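Local coordinates for protein pleckstrin homology domain-containing family A member 8 (Homo sapiens, PDB 5KDI) that probably transfers simple glycosphingolipids such as glucosylceramide between membranes, enclosing the lipid chains in the all-helical GLTP fold, at residues F3-N8 with Q179-L184; A33-L38 with D52-I57. The protein carries 2 engineered substitutions. All coordinates share one frame; numbering follows the deposited sequence.

Contact 1: residues F3-N8 with Q179-L184. With 6S8 ((~{Z})-~{N}-[(~{E},2~{S},3~{R})-1-[(2~{R},3~{R},4~{S},5~{R},6~{R})-6-(hydroxymethyl)-3,4,5-tris(oxidanyl)oxan-2-yl]oxy-3-oxidanyl-octadec-4-en-2-yl]octadec-9-enamide), chain C.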
loop_
_atom_site.group_PDB
_atom_site.type_symbol
_atom_site.label_atom_id
_atom_site.label_comp_id
_atom_site.label_asym_id
_atom_site.label_seq_id
_atom_site.Cartn_x
_atom_site.Cartn_y
_atom_site.Cartn_z
ATOM N N PHE A 3 -4.120 -14.929 -0.873
ATOM C CA PHE A 3 -3.968 -13.746 -1.664
ATOM C C PHE A 3 -2.516 -13.224 -1.642
ATOM O O PHE A 3 -1.979 -12.732 -2.673
ATOM C CB PHE A 3 -4.895 -12.640 -1.114
ATOM C CG PHE A 3 -4.540 -11.227 -1.566
ATOM C CD1 PHE A 3 -4.887 -10.784 -2.833
ATOM C CD2 PHE A 3 -3.769 -10.370 -0.776
ATOM C CE1 PHE A 3 -4.544 -9.534 -3.310
ATOM C CE2 PHE A 3 -3.416 -9.084 -1.231
ATOM C CZ PHE A 3 -3.811 -8.669 -2.505
ATOM N N PHE A 4 -1.898 -13.246 -0.442
ATOM C CA PHE A 4 -0.603 -12.619 -0.237
ATOM C C PHE A 4 0.554 -13.301 -0.895
ATOM O O PHE A 4 1.639 -12.669 -0.998
ATOM C CB PHE A 4 -0.341 -12.464 1.260
ATOM C CG PHE A 4 -1.328 -11.611 1.959
ATOM C CD1 PHE A 4 -1.296 -10.243 1.797
ATOM C CD2 PHE A 4 -2.328 -12.172 2.728
ATOM C CE1 PHE A 4 -2.242 -9.435 2.407
ATOM C CE2 PHE A 4 -3.261 -11.376 3.354
ATOM C CZ PHE A 4 -3.226 -10.011 3.191
ATOM N N SER A 5 0.304 -14.455 -1.524
ATOM C CA SER A 5 1.321 -15.132 -2.307
ATOM C C SER A 5 0.936 -15.365 -3.742
ATOM O O SER A 5 1.608 -16.087 -4.473
ATOM C CB SER A 5 1.767 -16.434 -1.621
ATOM O OG SER A 5 0.687 -17.289 -1.285
ATOM N N THR A 6 -0.122 -14.686 -4.182
ATOM C CA THR A 6 -0.548 -14.793 -5.560
ATOM C C THR A 6 0.419 -14.054 -6.457
ATOM O O THR A 6 1.096 -13.098 -6.035
ATOM C CB THR A 6 -2.018 -14.333 -5.730
ATOM O OG1 THR A 6 -2.163 -12.953 -5.255
ATOM C CG2 THR A 6 -2.988 -15.342 -5.042
ATOM N N MET A 7 0.484 -14.418 -7.743
ATOM C CA MET A 7 1.465 -13.803 -8.659
ATOM C C MET A 7 1.307 -12.251 -8.690
ATOM O O MET A 7 0.159 -11.713 -8.739
ATOM C CB MET A 7 1.178 -14.352 -10.059
ATOM C CG MET A 7 2.166 -13.935 -11.146
ATOM S SD MET A 7 3.938 -14.039 -10.753
ATOM C CE MET A 7 4.385 -15.537 -11.629
ATOM N N ASN A 8 2.442 -11.551 -8.647
ATOM C CA ASN A 8 2.595 -10.062 -8.663
ATOM C C ASN A 8 2.161 -9.397 -7.374
ATOM O O ASN A 8 2.341 -8.183 -7.231
ATOM C CB ASN A 8 1.851 -9.422 -9.874
ATOM C CG ASN A 8 2.322 -9.966 -11.182
ATOM O OD1 ASN A 8 3.544 -9.971 -11.475
ATOM N ND2 ASN A 8 1.370 -10.510 -11.959
ATOM N N GLN A 179 -0.294 -16.755 8.009
ATOM C CA GLN A 179 0.891 -16.462 8.833
ATOM C C GLN A 179 2.157 -16.538 8.004
ATOM O O GLN A 179 2.990 -15.619 8.110
ATOM C CB GLN A 179 1.034 -17.384 10.069
ATOM C CG GLN A 179 -0.068 -17.153 11.079
ATOM C CD GLN A 179 0.087 -15.832 11.812
ATOM O OE1 GLN A 179 1.195 -15.430 12.160
ATOM N NE2 GLN A 179 -1.024 -15.111 11.976
ATOM N N ARG A 180 2.317 -17.616 7.220
ATOM C CA ARG A 180 3.485 -17.795 6.335
ATOM C C ARG A 180 3.595 -16.652 5.406
ATOM O O ARG A 180 4.675 -16.028 5.302
ATOM C CB ARG A 180 3.350 -19.118 5.550
ATOM C CG ARG A 180 4.367 -19.416 4.451
ATOM C CD ARG A 180 3.955 -20.450 3.437
ATOM N NE ARG A 180 2.782 -19.986 2.682
ATOM C CZ ARG A 180 1.654 -20.648 2.463
ATOM N NH1 ARG A 180 1.482 -21.883 2.946
ATOM N NH2 ARG A 180 0.688 -20.038 1.771
ATOM N N ASP A 181 2.508 -16.312 4.725
ATOM C CA ASP A 181 2.586 -15.318 3.674
ATOM C C ASP A 181 2.771 -13.909 4.210
ATOM O O ASP A 181 3.541 -13.107 3.626
ATOM C CB ASP A 181 1.345 -15.412 2.791
ATOM C CG ASP A 181 1.316 -16.663 1.949
ATOM O OD1 ASP A 181 2.371 -17.363 1.864
ATOM O OD2 ASP A 181 0.230 -16.943 1.363
ATOM N N LEU A 182 2.037 -13.556 5.279
ATOM C CA LEU A 182 2.218 -12.236 5.914
ATOM C C LEU A 182 3.564 -12.063 6.553
ATOM O O LEU A 182 4.118 -10.935 6.571
ATOM C CB LEU A 182 1.105 -11.936 6.923
ATOM C CG LEU A 182 -0.265 -11.597 6.321
ATOM C CD1 LEU A 182 -1.332 -11.510 7.410
ATOM C CD2 LEU A 182 -0.165 -10.395 5.375
ATOM N N SER A 183 4.154 -13.157 7.036
ATOM C CA SER A 183 5.513 -13.099 7.620
ATOM C C SER A 183 6.609 -12.793 6.618
ATOM O O SER A 183 7.714 -12.396 7.010
ATOM C CB SER A 183 5.817 -14.408 8.340
ATOM O OG SER A 183 5.053 -14.528 9.480
ATOM N N LEU A 184 6.308 -12.935 5.315
ATOM C CA LEU A 184 7.186 -12.455 4.244
ATOM C C LEU A 184 6.725 -11.068 3.709
ATOM O O LEU A 184 7.553 -10.190 3.511
ATOM C CB LEU A 184 7.134 -13.467 3.074
ATOM C CG LEU A 184 7.826 -14.781 3.334
ATOM C CD1 LEU A 184 7.386 -15.766 2.250
ATOM C CD2 LEU A 184 9.346 -14.539 3.367
HETATM C C1 6S8 C . -5.033 12.488 -0.132
HETATM C C2 6S8 C . -5.769 11.425 0.652
HETATM N N2 6S8 C . -5.140 10.137 0.398
HETATM C C3 6S8 C . -7.259 11.387 0.206
HETATM O O3 6S8 C . -7.792 12.712 0.417
HETATM C C4 6S8 C . -8.000 10.375 1.000
HETATM C C5 6S8 C . -8.595 9.338 0.406
HETATM C C6 6S8 C . -9.386 8.260 1.093
HETATM C C7 6S8 C . -9.450 8.276 2.599
HETATM C C8 6S8 C . -10.674 7.460 2.907
HETATM C C9 6S8 C . -10.456 6.820 4.229
HETATM C C10 6S8 C . -9.561 5.623 4.048
HETATM C C11 6S8 C . -10.307 4.326 4.413
HETATM C C12 6S8 C . -9.288 3.283 4.837
HETATM C C13 6S8 C . -9.396 1.930 4.149
HETATM C C14 6S8 C . -10.510 1.023 4.645
HETATM C C15 6S8 C . -10.104 -0.457 4.579
HETATM C C16 6S8 C . -11.075 -1.435 3.941
HETATM C C17 6S8 C . -11.532 -2.665 4.741
HETATM C C18 6S8 C . -10.471 -3.708 5.062
HETATM C C1A 6S8 C . -3.909 12.708 -2.248
HETATM O O1A 6S8 C . -5.027 12.225 -1.534
HETATM C C2A 6S8 C . -3.729 11.907 -3.507
HETATM O O2A 6S8 C . -3.476 10.538 -3.137
HETATM C C3A 6S8 C . -2.655 12.507 -4.412
HETATM O O3A 6S8 C . -2.636 11.811 -5.638
HETATM C C4A 6S8 C . -2.933 13.983 -4.618
HETATM O O4A 6S8 C . -4.023 14.179 -5.516
HETATM O O5A 6S8 C . -3.847 16.716 -2.204
HETATM C C5M 6S8 C . -3.129 14.673 -3.281
HETATM C C6A 6S8 C . -3.443 16.134 -3.462
HETATM O O6A 6S8 C . -4.210 14.044 -2.587
HETATM C CAA 6S8 C . -4.682 9.353 1.362
HETATM O OAA 6S8 C . -4.641 9.652 2.552
HETATM C CAB 6S8 C . -4.131 8.047 0.873
HETATM C CAC 6S8 C . -5.460 7.237 0.905
HETATM C CAD 6S8 C . -5.253 6.001 1.667
HETATM C CAE 6S8 C . -5.483 4.878 0.697
HETATM C CAF 6S8 C . -5.259 3.605 1.500
HETATM C CAG 6S8 C . -4.335 2.639 0.737
HETATM C CAH 6S8 C . -4.791 1.186 0.916
HETATM C CAI 6S8 C . -4.543 0.823 2.351
HETATM C CAJ 6S8 C . -5.367 0.066 3.082
HETATM C CAK 6S8 C . -6.628 -0.563 2.582
HETATM C CAL 6S8 C . -6.783 -1.703 3.597
HETATM C CAM 6S8 C . -7.645 -2.854 3.123
HETATM C CAN 6S8 C . -7.081 -3.452 1.869
HETATM C CAO 6S8 C . -7.455 -4.913 1.787
HETATM C CAP 6S8 C . -6.401 -5.815 2.367
HETATM C CAQ 6S8 C . -6.038 -6.916 1.424
HETATM C CAR 6S8 C . -4.596 -7.180 1.597
HETATM O O HOH W 1 3.830 -13.475 0.738
#
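In this all-helical GLTP fold the N-terminal segment 3-8 lies against helix 172-202 where the acyl chain of 6S8 ends. Phe4 carries the contact. Its CB abuts Asp181 CB at 3.7 Å, and with CG anti to the carbonyl carbon (chi1 -61°) the ring runs beside Leu182. Leu182 CD2 sits over the ring centre in a CH-pi contact, 3.5 Å from the centroid and almost on the normal. The opposite face takes Phe3 CD2 near its rim, so the ring is sandwiched. At the far rim Phe4 CE1 comes within 3.4 Å of 6S8 CAR, and CZ, the tip, lies 3.5 Å from it; Phe3 CE2 also touches CAR. Tyr185 meets the Phe4 ring edge-to-face. A water bridges the two backbones by donating to Phe4 O and Asp181 O. Beside the rings the link is polar: Asp181, buried, is gripped side-on by Arg180, NE to OD1 and NH2 to OD2, a salt bridge that would be expected to favour the charged carboxylate, and Thr2 adds a bond to OD2. Ser5 OG, in the crowded position between backbone N and carbonyl carbon, donates to Asp181 OD2 at 2.7 Å, from 49° above the carboxylate plane.

Contact 2: residues A33-L38 with D52-I57. With 6S8 ((~{Z})-~{N}-[(~{E},2~{S},3~{R})-1-[(2~{R},3~{R},4~{S},5~{R},6~{R})-6-(hydroxymethyl)-3,4,5-tris(oxidanyl)oxan-2-yl]oxy-3-oxidanyl-octadec-4-en-2-yl]octadec-9-enamide), chain C.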
loop_
_atom_site.group_PDB
_atom_site.type_symbol
_atom_site.label_atom_id
_atom_site.label_comp_id
_atom_site.label_asym_id
_atom_site.label_seq_id
_atom_site.Cartn_x
_atom_site.Cartn_y
_atom_site.Cartn_z
ATOM N N ALA A 33 -2.498 -4.674 -6.353
ATOM C CA ALA A 33 -3.046 -6.004 -6.040
ATOM C C ALA A 33 -4.153 -5.971 -5.016
ATOM O O ALA A 33 -5.040 -6.835 -5.009
ATOM C CB ALA A 33 -1.912 -6.955 -5.597
ATOM N N VAL A 34 -4.152 -4.968 -4.125
ATOM C CA VAL A 34 -5.223 -4.889 -3.118
ATOM C C VAL A 34 -6.543 -4.361 -3.669
ATOM O O VAL A 34 -7.582 -4.462 -2.984
ATOM C CB VAL A 34 -4.822 -4.112 -1.859
ATOM C CG1 VAL A 34 -3.543 -4.678 -1.220
ATOM C CG2 VAL A 34 -4.663 -2.643 -2.181
ATOM N N VAL A 35 -6.496 -3.738 -4.839
ATOM C CA VAL A 35 -7.726 -3.127 -5.435
ATOM C C VAL A 35 -8.886 -4.131 -5.591
ATOM O O VAL A 35 -10.022 -3.849 -5.129
ATOM C CB VAL A 35 -7.364 -2.308 -6.714
ATOM C CG1 VAL A 35 -8.577 -1.904 -7.547
ATOM C CG2 VAL A 35 -6.544 -1.089 -6.331
ATOM N N PRO A 36 -8.614 -5.322 -6.139
ATOM C CA PRO A 36 -9.700 -6.302 -6.258
ATOM C C PRO A 36 -10.241 -6.808 -4.920
ATOM O O PRO A 36 -11.413 -7.179 -4.836
ATOM C CB PRO A 36 -9.047 -7.456 -7.031
ATOM C CG PRO A 36 -7.985 -6.796 -7.838
ATOM C CD PRO A 36 -7.456 -5.706 -6.989
ATOM N N VAL A 37 -9.388 -6.798 -3.898
ATOM C CA VAL A 37 -9.856 -7.148 -2.566
ATOM C C VAL A 37 -10.803 -6.084 -2.063
ATOM O O VAL A 37 -11.850 -6.416 -1.510
ATOM C CB VAL A 37 -8.716 -7.420 -1.563
ATOM C CG1 VAL A 37 -9.276 -7.865 -0.215
ATOM C CG2 VAL A 37 -7.755 -8.472 -2.130
ATOM N N LEU A 38 -10.446 -4.809 -2.264
ATOM C CA LEU A 38 -11.348 -3.682 -1.842
ATOM C C LEU A 38 -12.694 -3.830 -2.558
ATOM O O LEU A 38 -13.769 -3.631 -1.956
ATOM C CB LEU A 38 -10.733 -2.335 -2.203
ATOM C CG LEU A 38 -9.537 -1.881 -1.357
ATOM C CD1 LEU A 38 -8.715 -0.698 -1.982
ATOM C CD2 LEU A 38 -10.012 -1.559 0.066
ATOM N N ASP A 52 -7.996 6.497 -4.870
ATOM C CA ASP A 52 -6.753 7.028 -4.456
ATOM C C ASP A 52 -5.559 6.214 -4.950
ATOM O O ASP A 52 -4.576 6.783 -5.519
ATOM C CB ASP A 52 -6.718 7.267 -2.952
ATOM C CG ASP A 52 -5.512 8.038 -2.541
ATOM O OD1 ASP A 52 -5.591 9.288 -2.408
ATOM O OD2 ASP A 52 -4.473 7.406 -2.322
ATOM N N LEU A 53 -5.616 4.928 -4.691
ATOM C CA LEU A 53 -4.574 4.013 -5.079
ATOM C C LEU A 53 -4.366 4.018 -6.602
ATOM O O LEU A 53 -3.249 4.166 -7.061
ATOM C CB LEU A 53 -4.845 2.602 -4.647
ATOM C CG LEU A 53 -4.623 2.261 -3.198
ATOM C CD1 LEU A 53 -5.111 0.819 -2.996
ATOM C CD2 LEU A 53 -3.175 2.449 -2.838
ATOM N N VAL A 54 -5.432 3.829 -7.354
ATOM C CA VAL A 54 -5.344 3.780 -8.801
ATOM C C VAL A 54 -4.764 5.089 -9.347
ATOM O O VAL A 54 -3.933 5.109 -10.274
ATOM C CB VAL A 54 -6.734 3.432 -9.405
ATOM C CG1 VAL A 54 -6.812 3.697 -10.883
ATOM C CG2 VAL A 54 -7.098 1.943 -9.110
ATOM N N GLY A 55 -5.215 6.197 -8.764
ATOM C CA GLY A 55 -4.764 7.461 -9.244
ATOM C C GLY A 55 -3.276 7.673 -9.017
ATOM O O GLY A 55 -2.605 8.237 -9.871
ATOM N N ASN A 56 -2.791 7.273 -7.857
ATOM C CA ASN A 56 -1.367 7.442 -7.586
ATOM C C ASN A 56 -0.478 6.480 -8.434
ATOM O O ASN A 56 0.601 6.867 -8.903
ATOM C CB ASN A 56 -1.034 7.318 -6.125
ATOM C CG ASN A 56 -1.479 8.505 -5.344
ATOM O OD1 ASN A 56 -1.353 9.613 -5.843
ATOM N ND2 ASN A 56 -2.038 8.282 -4.124
ATOM N N ILE A 57 -0.945 5.259 -8.627
ATOM C CA ILE A 57 -0.252 4.306 -9.469
ATOM C C ILE A 57 -0.166 4.916 -10.889
ATOM O O ILE A 57 0.913 4.924 -11.532
ATOM C CB ILE A 57 -0.940 2.938 -9.484
ATOM C CG1 ILE A 57 -0.876 2.285 -8.075
ATOM C CG2 ILE A 57 -0.396 2.091 -10.648
ATOM C CD1 ILE A 57 -1.796 1.087 -7.877
HETATM C C1 6S8 C . -5.033 12.488 -0.132
HETATM C C2 6S8 C . -5.769 11.425 0.652
HETATM N N2 6S8 C . -5.140 10.137 0.398
HETATM C C3 6S8 C . -7.259 11.387 0.206
HETATM O O3 6S8 C . -7.792 12.712 0.417
HETATM C C4 6S8 C . -8.000 10.375 1.000
HETATM C C5 6S8 C . -8.595 9.338 0.406
HETATM C C6 6S8 C . -9.386 8.260 1.093
HETATM C C7 6S8 C . -9.450 8.276 2.599
HETATM C C8 6S8 C . -10.674 7.460 2.907
HETATM C C9 6S8 C . -10.456 6.820 4.229
HETATM C C10 6S8 C . -9.561 5.623 4.048
HETATM C C11 6S8 C . -10.307 4.326 4.413
HETATM C C12 6S8 C . -9.288 3.283 4.837
HETATM C C13 6S8 C . -9.396 1.930 4.149
HETATM C C14 6S8 C . -10.510 1.023 4.645
HETATM C C15 6S8 C . -10.104 -0.457 4.579
HETATM C C16 6S8 C . -11.075 -1.435 3.941
HETATM C C17 6S8 C . -11.532 -2.665 4.741
HETATM C C18 6S8 C . -10.471 -3.708 5.062
HETATM C C1A 6S8 C . -3.909 12.708 -2.248
HETATM O O1A 6S8 C . -5.027 12.225 -1.534
HETATM C C2A 6S8 C . -3.729 11.907 -3.507
HETATM O O2A 6S8 C . -3.476 10.538 -3.137
HETATM C C3A 6S8 C . -2.655 12.507 -4.412
HETATM O O3A 6S8 C . -2.636 11.811 -5.638
HETATM C C4A 6S8 C . -2.933 13.983 -4.618
HETATM O O4A 6S8 C . -4.023 14.179 -5.516
HETATM O O5A 6S8 C . -3.847 16.716 -2.204
HETATM C C5M 6S8 C . -3.129 14.673 -3.281
HETATM C C6A 6S8 C . -3.443 16.134 -3.462
HETATM O O6A 6S8 C . -4.210 14.044 -2.587
HETATM C CAA 6S8 C . -4.682 9.353 1.362
HETATM O OAA 6S8 C . -4.641 9.652 2.552
HETATM C CAB 6S8 C . -4.131 8.047 0.873
HETATM C CAC 6S8 C . -5.460 7.237 0.905
HETATM C CAD 6S8 C . -5.253 6.001 1.667
HETATM C CAE 6S8 C . -5.483 4.878 0.697
HETATM C CAF 6S8 C . -5.259 3.605 1.500
HETATM C CAG 6S8 C . -4.335 2.639 0.737
HETATM C CAH 6S8 C . -4.791 1.186 0.916
HETATM C CAI 6S8 C . -4.543 0.823 2.351
HETATM C CAJ 6S8 C . -5.367 0.066 3.082
HETATM C CAK 6S8 C . -6.628 -0.563 2.582
HETATM C CAL 6S8 C . -6.783 -1.703 3.597
HETATM C CAM 6S8 C . -7.645 -2.854 3.123
HETATM C CAN 6S8 C . -7.081 -3.452 1.869
HETATM C CAO 6S8 C . -7.455 -4.913 1.787
HETATM C CAP 6S8 C . -6.401 -5.815 2.367
HETATM C CAQ 6S8 C . -6.038 -6.916 1.424
HETATM C CAR 6S8 C . -4.596 -7.180 1.597
#
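This is a buried, wholly apolar contact between segment 33-38, which runs into helix 35-41, and the next helix, 47-64, on the wall of the lipid pocket about 8 Å from the centre of the protein (centre to centre). Leu53 carries the contact. With CG anti to the carbonyl carbon and the chain extended beyond (chi2 174°), its CD1 meets both the other segment and the lipid at CAH, while CD2 faces CAG of the acyl chain at 3.8 Å. Leu53 CD1 lies 3.6 Å from Val34 CG2, the branch held between backbone N and carbonyl carbon, and Leu38 CD1 reaches the same leucine methyl at 4.0 Å; both side chains cross Leu53 at about a right angle. Val35 runs antiparallel to Leu53, and its CG2 touches both Leu53 CD1 and Val54 CG2. The lipid-facing side of this packing, with Leu53 and Leu38, forms part of the hydrophobic pocket of the GLTP fold, where helices sheathe the lipid chains and the sugar is held at the mouth. Val34 CG1 meets the terminal carbon CAR, Val37 CG1 the one before it, CAQ, and Leu38 CD2 lies further back, on CAN, also touching the sphingoid chain at C16. At the other end, helix 47-64 holds the sugar and the ceramide amide. Asp52 OD1 accepts from the sugar hydroxyl O2A at 2.6 Å and from the amide N2 (N-H...acceptor angle 159°). Asn56 ND2 donates to O2A at 2.9 Å, and its OD1 accepts from O3A at 2.6 Å. Lys59 NZ and His137 NE2 add hydrogen bonds to 6S8.

Overall arrangement
From the N terminus the chain enters contact 1 at once through 3-8, then passes along helix 24-32 into 33-38. A short excursion returns it at 52-57, closing the small loop of contact 2, which joins 33-38 to helix 47-64. The remaining helices follow before 179-184 comes back to the start, so contact 1, tying the N-terminal loop to helix 172-202, closes a loop that encloses most of the protein and nests contact 2 inside it. The centres lie about 17 Å apart, yet the two contacts touch: Phe3 CE1 packs on Ala33 O and Val37 CG2. The acyl terminus of 6S8 touches both.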